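Local coordinates for protein galectin (Xenopus laevis, PDB 3WUD) that binds lactose and probably also laminin, as a proto-type galectin with a beta-sandwich fold, at residues I26-A30 / F82-T88; E87-C91 / V101-D105; Y94-L99 / N110-R114. All blocks are in the same frame, centred on the assembly; numbering follows the deposited sequence.

Strand 19-26 leads into contact 1, where 26-30 meets 82-88 and closes a loop of 51 residues. That loop includes four strands of the six-stranded sheet. Contact 2 opens where contact 1 ends, and the two share E87 and T88. It pairs 87-91 with 101-105 inside the hairpin of strands 86-95 and 98-103. Contact 3 opens within that span, at 94-99, and closes beyond it, at 110-114, so contacts 2 and 3 cross. Contacts 1 and 3 follow in series and lie on opposite sides of the chain's centre. The three contacts together tie strands 19-26, 86-95, 98-103 and 108-112 of the five-stranded sheet. F82 CZ touches L103 CD2 at 3.9 Å, joining contacts 1 and 2.

Contact 1 (I26-A30 / F82-T88); sequences IPKDA and FQQGAET
I26-A30 and F82-T88 meet mainly through backbone bonds at one end of the five-stranded sheet, where strand 19-26 runs out and strand 86-95 begins. I26 N gives a nearly straight bond to A86 O (2.9 Å, 172°). In return, I26 O receives G85 N at 2.7 Å and A86 N further off, and both bonds are bent and weak. G85 has a positive phi of 67°, as expected of the first residue of a G1 bulge.

The I26 side chain fixes the inner side. Its CD1 lies 3.5 Å from Q83 O and also touches T88 CG2 and F82 CB. Q83 O is buried here and has no polar partner. The F82 ring turns to F33 and F80, edge to face with each.

A second grip is at the type I turn from P27 to A30. Q84 CB rests 3.3 Å from K28 O. Its CG stands anti to the carbonyl carbon (chi1 -67°) and the chain then runs on extended, which brings NE2 to A30 O at 2.8 Å. A30 O lies in the Q84 amide plane. G85 and A86, both facing I26, form a G1 beta bulge at an end of the galectin beta sandwich.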
loop_
_atom_site.group_PDB
_atom_site.type_symbol
_atom_site.label_atom_id
_atom_site.label_comp_id
_atom_site.label_asym_id
_atom_site.label_seq_id
_atom_site.Cartn_x
_atom_site.Cartn_y
_atom_site.Cartn_z
ATOM N N ILE A 26 -15.352 2.142 5.733
ATOM C CA ILE A 26 -16.452 1.731 4.913
ATOM C C ILE A 26 -17.425 2.921 4.832
ATOM O O ILE A 26 -17.940 3.277 5.857
ATOM C CB ILE A 26 -17.193 0.539 5.498
ATOM C CG1 ILE A 26 -16.280 -0.659 5.725
ATOM C CG2 ILE A 26 -18.318 0.150 4.589
ATOM C CD1 ILE A 26 -16.800 -1.643 6.752
ATOM N N PRO A 27 -17.650 3.481 3.635
ATOM C CA PRO A 27 -18.621 4.541 3.390
ATOM C C PRO A 27 -20.011 4.214 3.958
ATOM O O PRO A 27 -20.487 3.052 3.999
ATOM C CB PRO A 27 -18.679 4.646 1.859
ATOM C CG PRO A 27 -17.421 3.961 1.357
ATOM C CD PRO A 27 -17.095 2.946 2.365
ATOM N N LYS A 28 -20.699 5.273 4.374
ATOM C CA LYS A 28 -21.955 5.092 5.107
ATOM C C LYS A 28 -23.047 4.431 4.219
ATOM O O LYS A 28 -24.001 3.775 4.731
ATOM C CB LYS A 28 -22.423 6.487 5.634
ATOM C CG LYS A 28 -23.820 6.490 6.257
ATOM C CD LYS A 28 -23.901 5.439 7.385
ATOM C CE LYS A 28 -24.813 5.841 8.542
ATOM N NZ LYS A 28 -24.404 5.057 9.757
ATOM N N ASP A 29 -22.925 4.606 2.924
ATOM C CA ASP A 29 -23.909 4.050 1.989
ATOM C C ASP A 29 -23.364 2.857 1.171
ATOM O O ASP A 29 -23.894 2.555 0.101
ATOM C CB ASP A 29 -24.305 5.130 1.009
ATOM C CG ASP A 29 -23.142 5.610 0.182
ATOM O OD1 ASP A 29 -21.971 5.260 0.504
ATOM O OD2 ASP A 29 -23.406 6.358 -0.781
ATOM N N ALA A 30 -22.322 2.183 1.695
ATOM C CA ALA A 30 -21.699 1.050 1.005
ATOM C C ALA A 30 -22.688 -0.108 0.884
ATOM O O ALA A 30 -23.285 -0.519 1.857
ATOM C CB ALA A 30 -20.467 0.607 1.796
ATOM N N PHE A 82 -19.139 -6.056 10.398
ATOM C CA PHE A 82 -18.907 -4.797 9.719
ATOM C C PHE A 82 -20.103 -3.851 9.890
ATOM O O PHE A 82 -21.193 -4.309 10.105
ATOM C CB PHE A 82 -18.575 -5.033 8.216
ATOM C CG PHE A 82 -17.519 -6.068 7.982
ATOM C CD1 PHE A 82 -16.188 -5.733 8.095
ATOM C CD2 PHE A 82 -17.857 -7.367 7.555
ATOM C CE1 PHE A 82 -15.233 -6.686 7.908
ATOM C CE2 PHE A 82 -16.896 -8.307 7.321
ATOM C CZ PHE A 82 -15.591 -7.952 7.489
ATOM N N GLN A 83 -19.831 -2.535 9.919
ATOM C CA GLN A 83 -20.845 -1.487 9.862
ATOM C C GLN A 83 -20.488 -0.480 8.796
ATOM O O GLN A 83 -19.328 -0.131 8.585
ATOM C CB GLN A 83 -20.935 -0.726 11.208
ATOM C CG GLN A 83 -20.558 -1.588 12.404
ATOM C CD GLN A 83 -20.849 -0.960 13.767
ATOM O OE1 GLN A 83 -20.639 0.241 13.990
ATOM N NE2 GLN A 83 -21.311 -1.794 14.700
ATOM N N GLN A 84 -21.517 0.035 8.148
ATOM C CA GLN A 84 -21.375 1.096 7.191
ATOM C C GLN A 84 -21.040 2.359 7.955
ATOM O O GLN A 84 -21.490 2.521 9.092
ATOM C CB GLN A 84 -22.694 1.317 6.431
ATOM C CG GLN A 84 -23.098 0.168 5.520
ATOM C CD GLN A 84 -24.587 0.169 5.236
ATOM O OE1 GLN A 84 -25.375 0.231 6.173
ATOM N NE2 GLN A 84 -24.982 0.117 3.967
ATOM N N GLY A 85 -20.208 3.204 7.368
ATOM C CA GLY A 85 -19.745 4.411 8.053
ATOM C C GLY A 85 -18.844 4.205 9.260
ATOM O O GLY A 85 -18.938 4.950 10.265
ATOM N N ALA A 86 -17.953 3.222 9.158
ATOM C CA ALA A 86 -17.052 2.867 10.224
ATOM C C ALA A 86 -15.761 2.315 9.654
ATOM O O ALA A 86 -15.743 1.801 8.541
ATOM C CB ALA A 86 -17.667 1.807 11.119
ATOM N N GLU A 87 -14.730 2.353 10.488
ATOM C CA GLU A 87 -13.469 1.693 10.222
ATOM C C GLU A 87 -13.559 0.186 10.472
ATOM O O GLU A 87 -14.360 -0.276 11.321
ATOM C CB GLU A 87 -12.384 2.312 11.116
ATOM C CG GLU A 87 -10.966 2.155 10.596
ATOM C CD GLU A 87 -10.032 3.250 11.128
ATOM O OE1 GLU A 87 -9.981 3.445 12.342
ATOM O OE2 GLU A 87 -9.387 3.937 10.341
ATOM N N THR A 88 -12.792 -0.579 9.696
ATOM C CA THR A 88 -12.630 -1.988 9.931
ATOM C C THR A 88 -11.172 -2.361 9.692
ATOM O O THR A 88 -10.499 -1.639 9.030
ATOM C CB THR A 88 -13.574 -2.835 9.074
ATOM O OG1 THR A 88 -13.505 -4.194 9.554
ATOM C CG2 THR A 88 -13.193 -2.718 7.571
#

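Contact 2 (E87-C91 / V101-D105)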
loop_
_atom_site.group_PDB
_atom_site.type_symbol
_atom_site.label_atom_id
_atom_site.label_comp_id
_atom_site.label_asym_id
_atom_site.label_seq_id
_atom_site.Cartn_x
_atom_site.Cartn_y
_atom_site.Cartn_z
ATOM N N GLU A 87 -14.730 2.353 10.488
ATOM C CA GLU A 87 -13.469 1.693 10.222
ATOM C C GLU A 87 -13.559 0.186 10.472
ATOM O O GLU A 87 -14.360 -0.276 11.321
ATOM C CB GLU A 87 -12.384 2.312 11.116
ATOM C CG GLU A 87 -10.966 2.155 10.596
ATOM C CD GLU A 87 -10.032 3.250 11.128
ATOM O OE1 GLU A 87 -9.981 3.445 12.342
ATOM O OE2 GLU A 87 -9.387 3.937 10.341
ATOM N N THR A 88 -12.792 -0.579 9.696
ATOM C CA THR A 88 -12.630 -1.988 9.931
ATOM C C THR A 88 -11.172 -2.361 9.692
ATOM O O THR A 88 -10.499 -1.639 9.030
ATOM C CB THR A 88 -13.574 -2.835 9.074
ATOM O OG1 THR A 88 -13.505 -4.194 9.554
ATOM C CG2 THR A 88 -13.193 -2.718 7.571
ATOM N N SER A 89 -10.714 -3.461 10.286
ATOM C CA SER A 89 -9.366 -4.005 10.083
ATOM C C SER A 89 -9.491 -5.504 9.877
ATOM O O SER A 89 -10.268 -6.184 10.574
ATOM C CB SER A 89 -8.442 -3.656 11.270
ATOM O OG SER A 89 -8.865 -4.339 12.405
ATOM N N ILE A 90 -8.810 -6.050 8.869
ATOM C CA ILE A 90 -8.840 -7.484 8.584
ATOM C C ILE A 90 -7.390 -7.951 8.378
ATOM O O ILE A 90 -6.613 -7.171 7.729
ATOM C CB ILE A 90 -9.687 -7.751 7.301
ATOM C CG1 ILE A 90 -11.111 -7.159 7.443
ATOM C CG2 ILE A 90 -9.714 -9.236 6.936
ATOM C CD1 ILE A 90 -11.428 -6.115 6.411
ATOM N N CYS A 91 -7.026 -9.164 8.858
ATOM C CA CYS A 91 -5.652 -9.759 8.597
ATOM C C CYS A 91 -5.832 -10.976 7.711
ATOM O O CYS A 91 -6.683 -11.844 7.936
ATOM C CB CYS A 91 -4.740 -10.150 9.833
ATOM S SG CYS A 91 -2.981 -9.717 9.482
ATOM N N VAL A 101 -8.365 -15.835 7.389
ATOM C CA VAL A 101 -8.879 -14.461 7.401
ATOM C C VAL A 101 -9.266 -14.173 8.832
ATOM O O VAL A 101 -10.091 -14.925 9.386
ATOM C CB VAL A 101 -10.104 -14.304 6.565
ATOM C CG1 VAL A 101 -10.659 -12.889 6.630
ATOM C CG2 VAL A 101 -9.808 -14.739 5.094
ATOM N N LYS A 102 -8.673 -13.135 9.390
ATOM C CA LYS A 102 -8.884 -12.787 10.851
ATOM C C LYS A 102 -9.561 -11.433 10.939
ATOM O O LYS A 102 -9.057 -10.412 10.448
ATOM C CB LYS A 102 -7.517 -12.763 11.593
ATOM C CG LYS A 102 -6.600 -13.911 11.334
ATOM C CD LYS A 102 -5.304 -13.744 12.136
ATOM C CE LYS A 102 -4.205 -14.637 11.630
ATOM N NZ LYS A 102 -2.882 -14.050 11.961
ATOM N N LEU A 103 -10.731 -11.410 11.582
ATOM C CA LEU A 103 -11.566 -10.281 11.697
ATOM C C LEU A 103 -11.336 -9.588 13.057
ATOM O O LEU A 103 -10.767 -10.207 14.015
ATOM C CB LEU A 103 -13.000 -10.691 11.517
ATOM C CG LEU A 103 -13.278 -11.393 10.165
ATOM C CD1 LEU A 103 -14.693 -11.904 10.119
ATOM C CD2 LEU A 103 -12.942 -10.461 9.001
ATOM N N SER A 104 -11.796 -8.342 13.104
ATOM C CA SER A 104 -11.574 -7.406 14.202
ATOM C C SER A 104 -12.185 -7.860 15.505
ATOM O O SER A 104 -11.708 -7.479 16.553
ATOM C CB SER A 104 -12.166 -6.014 13.855
ATOM O OG SER A 104 -13.595 -6.078 13.550
ATOM N N ASP A 105 -13.238 -8.653 15.453
ATOM C CA ASP A 105 -13.902 -9.195 16.633
ATOM C C ASP A 105 -13.382 -10.578 17.050
ATOM O O ASP A 105 -14.010 -11.281 17.798
ATOM C CB ASP A 105 -15.452 -9.208 16.402
ATOM C CG ASP A 105 -15.889 -10.259 15.378
ATOM O OD1 ASP A 105 -17.095 -10.644 15.299
ATOM O OD2 ASP A 105 -15.013 -10.761 14.656
HETATM O O HOH W 1 -14.699 -5.037 11.580
HETATM O O HOH W 2 -13.040 -7.100 10.596
#
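I90 packs against V101 and L103 on the inner face of the sheet. Its CB is 4.2 Å from K102 O. CG2, anti to the backbone N, turns toward the partner strand and touches V101 CG1 at 3.8 Å. The same methyl reaches L103 CD2 at 4.0 Å. CG1 also passes close to L103 CD2. The tip, CD1, lies 4.1 Å from F82 CE1, so the branch ends against that ring. I90 lies side by side with V101 and with L103, pointing the same way as each. F48 of strand 43-51, in the other sheet of the sandwich, touches all three.

The two segments belong to the antiparallel beta hairpin of strands 86-95 and 98-103. C91 and K102 form its hydrogen-bonded pair here. C91 N bonds to K102 O at 2.9 Å, and K102 N bonds to C91 O at 2.8 Å. Both donors lie in the carbonyl plane of their acceptor. On this other face, the CB atoms of C91 and K102 are neighbours. C91 SG is joined to C19 in a disulfide, which links this strand to strand 19-26. K102 sends its extended chain to a salt bridge with E93.

Toward S104 the strands separate, and water takes over. One water donates to S89 O at 2.9 Å and accepts from S104 N at 3.1 Å. A second is hydrogen-bonded to both T88 OG1 and S104 OG, by short bonds.

Contact 3 (Y94-L99 / N110-R114); sequences YQADHL and NFPIR
I113 CD1 is the tight point of this contact. The methyl lies 3.6 Å from Y94 CE1, 3.4 Å from Q95 O and 4.0 Å from L99 CD2. The I113 side chain crosses those of Y94 and L99 at about right angles. CG1 stands anti to the carbonyl carbon (chi1 -68°), and with chi2 extended CD1 reaches Q95 O in the turn that joins strands 86-95 and 98-103. Y94 OH bonds to D118 O. I120 of the other sheet touches both Y94 and L99, so this side belongs to the core.

The backbones pair closely. L99 and F111 exchange two hydrogen bonds, L99 N to F111 O and F111 N to L99 O, each 2.9 Å and in the carbonyl plane. I113 N adds a straight bond to D97 O at 3.0 Å, but it comes from above the carbonyl plane.

The other side of the sheet is looser and more open to solvent. D97 and N110 are exposed. The H98 ring is steadied within its own segment, where ND1 bonds to D97 OD1 at 2.8 Å, near the ring plane. N110 OD1 comes to the edge of the same ring, 3.3 Å from CD2. The ring and amide planes are 65° apart, so the groups are not stacked.

Within 110-114, P112 CD lies over one face of the F111 ring. F111 CZ in turn lies over one face of the R114 guanidinium, whose NH1 bonds to T73 O and S65 OG and weakly to N64 of the glycan pocket. The arrangement is an antiparallel beta hairpin of strands 98-103 and 108-112, at one edge of the five-stranded sheet of the galectin sandwich.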
loop_
_atom_site.group_PDB
_atom_site.type_symbol
_atom_site.label_atom_id
_atom_site.label_comp_id
_atom_site.label_asym_id
_atom_site.label_seq_id
_atom_site.Cartn_x
_atom_site.Cartn_y
_atom_site.Cartn_z
ATOM N N TYR A 94 -1.111 -16.016 5.330
ATOM C CA TYR A 94 -0.761 -16.991 4.275
ATOM C C TYR A 94 -0.117 -18.293 4.807
ATOM O O TYR A 94 0.991 -18.274 5.367
ATOM C CB TYR A 94 0.165 -16.265 3.259
ATOM C CG TYR A 94 0.717 -17.057 2.088
ATOM C CD1 TYR A 94 0.210 -18.323 1.705
ATOM C CD2 TYR A 94 1.745 -16.543 1.349
ATOM C CE1 TYR A 94 0.773 -19.028 0.630
ATOM C CE2 TYR A 94 2.299 -17.235 0.314
ATOM C CZ TYR A 94 1.804 -18.463 -0.075
ATOM O OH TYR A 94 2.422 -19.146 -1.141
ATOM N N GLN A 95 -0.860 -19.398 4.691
ATOM C CA GLN A 95 -0.335 -20.753 4.927
ATOM C C GLN A 95 -0.274 -21.547 3.635
ATOM O O GLN A 95 -0.812 -21.132 2.596
ATOM C CB GLN A 95 -1.189 -21.491 5.988
ATOM C CG GLN A 95 -1.170 -20.785 7.359
ATOM C CD GLN A 95 0.249 -20.739 7.962
ATOM O OE1 GLN A 95 1.110 -21.569 7.627
ATOM N NE2 GLN A 95 0.500 -19.773 8.836
ATOM N N ALA A 96 0.431 -22.676 3.704
ATOM C CA ALA A 96 0.751 -23.447 2.515
ATOM C C ALA A 96 -0.424 -23.591 1.557
ATOM O O ALA A 96 -0.285 -23.230 0.379
ATOM C CB ALA A 96 1.272 -24.828 2.924
ATOM N N ASP A 97 -1.576 -24.042 2.088
ATOM C CA ASP A 97 -2.791 -24.446 1.296
ATOM C C ASP A 97 -4.078 -23.695 1.614
ATOM O O ASP A 97 -5.176 -24.054 1.164
ATOM C CB ASP A 97 -3.039 -25.986 1.440
ATOM C CG ASP A 97 -3.484 -26.431 2.859
ATOM O OD1 ASP A 97 -3.673 -25.630 3.809
ATOM O OD2 ASP A 97 -3.641 -27.658 3.037
ATOM N N HIS A 98 -3.961 -22.632 2.396
ATOM C CA HIS A 98 -5.106 -21.803 2.671
ATOM C C HIS A 98 -4.670 -20.480 3.251
ATOM O O HIS A 98 -3.517 -20.297 3.739
ATOM C CB HIS A 98 -6.058 -22.416 3.688
ATOM C CG HIS A 98 -5.490 -22.515 5.068
ATOM N ND1 HIS A 98 -4.533 -23.446 5.410
ATOM C CD2 HIS A 98 -5.767 -21.831 6.192
ATOM C CE1 HIS A 98 -4.222 -23.304 6.685
ATOM N NE2 HIS A 98 -4.990 -22.360 7.192
ATOM N N LEU A 99 -5.599 -19.546 3.110
ATOM C CA LEU A 99 -5.469 -18.246 3.776
ATOM C C LEU A 99 -6.356 -18.316 4.979
ATOM O O LEU A 99 -7.415 -18.911 4.950
ATOM C CB LEU A 99 -5.910 -17.087 2.912
ATOM C CG LEU A 99 -5.187 -16.830 1.585
ATOM C CD1 LEU A 99 -5.710 -15.494 1.122
ATOM C CD2 LEU A 99 -3.673 -16.827 1.751
ATOM N N ASN A 110 -11.023 -19.915 7.210
ATOM C CA ASN A 110 -9.996 -20.238 6.244
ATOM C C ASN A 110 -10.628 -20.317 4.895
ATOM O O ASN A 110 -11.758 -20.767 4.756
ATOM C CB ASN A 110 -9.336 -21.594 6.520
ATOM C CG ASN A 110 -8.666 -21.645 7.869
ATOM O OD1 ASN A 110 -8.030 -20.700 8.285
ATOM N ND2 ASN A 110 -8.859 -22.740 8.561
ATOM N N PHE A 111 -9.825 -20.038 3.907
ATOM C CA PHE A 111 -10.184 -20.100 2.500
ATOM C C PHE A 111 -9.111 -20.866 1.738
ATOM O O PHE A 111 -7.960 -20.537 1.809
ATOM C CB PHE A 111 -10.373 -18.674 1.907
ATOM C CG PHE A 111 -10.940 -18.675 0.503
ATOM C CD1 PHE A 111 -12.299 -18.880 0.276
ATOM C CD2 PHE A 111 -10.108 -18.437 -0.590
ATOM C CE1 PHE A 111 -12.804 -18.895 -1.011
ATOM C CE2 PHE A 111 -10.609 -18.498 -1.901
ATOM C CZ PHE A 111 -11.963 -18.713 -2.096
ATOM N N PRO A 112 -9.500 -21.878 0.979
ATOM C CA PRO A 112 -8.498 -22.692 0.358
ATOM C C PRO A 112 -7.722 -21.997 -0.758
ATOM O O PRO A 112 -8.243 -21.155 -1.486
ATOM C CB PRO A 112 -9.314 -23.863 -0.168
ATOM C CG PRO A 112 -10.640 -23.330 -0.445
ATOM C CD PRO A 112 -10.858 -22.297 0.613
ATOM N N ILE A 113 -6.453 -22.370 -0.927
ATOM C CA ILE A 113 -5.639 -21.839 -2.014
ATOM C C ILE A 113 -5.642 -22.914 -3.112
ATOM O O ILE A 113 -5.224 -24.054 -2.848
ATOM C CB ILE A 113 -4.171 -21.543 -1.632
ATOM C CG1 ILE A 113 -4.013 -20.367 -0.648
ATOM C CG2 ILE A 113 -3.405 -21.209 -2.898
ATOM C CD1 ILE A 113 -2.586 -20.225 -0.131
ATOM N N ARG A 114 -6.077 -22.494 -4.297
ATOM C CA ARG A 114 -6.594 -23.329 -5.380
ATOM C C ARG A 114 -5.707 -23.253 -6.597
ATOM O O ARG A 114 -6.050 -23.755 -7.702
ATOM C CB ARG A 114 -7.957 -22.725 -5.801
ATOM C CG ARG A 114 -9.016 -22.863 -4.714
ATOM C CD ARG A 114 -10.298 -22.100 -5.080
ATOM N NE ARG A 114 -11.389 -22.569 -4.285
ATOM C CZ ARG A 114 -12.585 -21.946 -4.199
ATOM N NH1 ARG A 114 -12.825 -20.829 -4.868
ATOM N NH2 ARG A 114 -13.530 -22.488 -3.479
#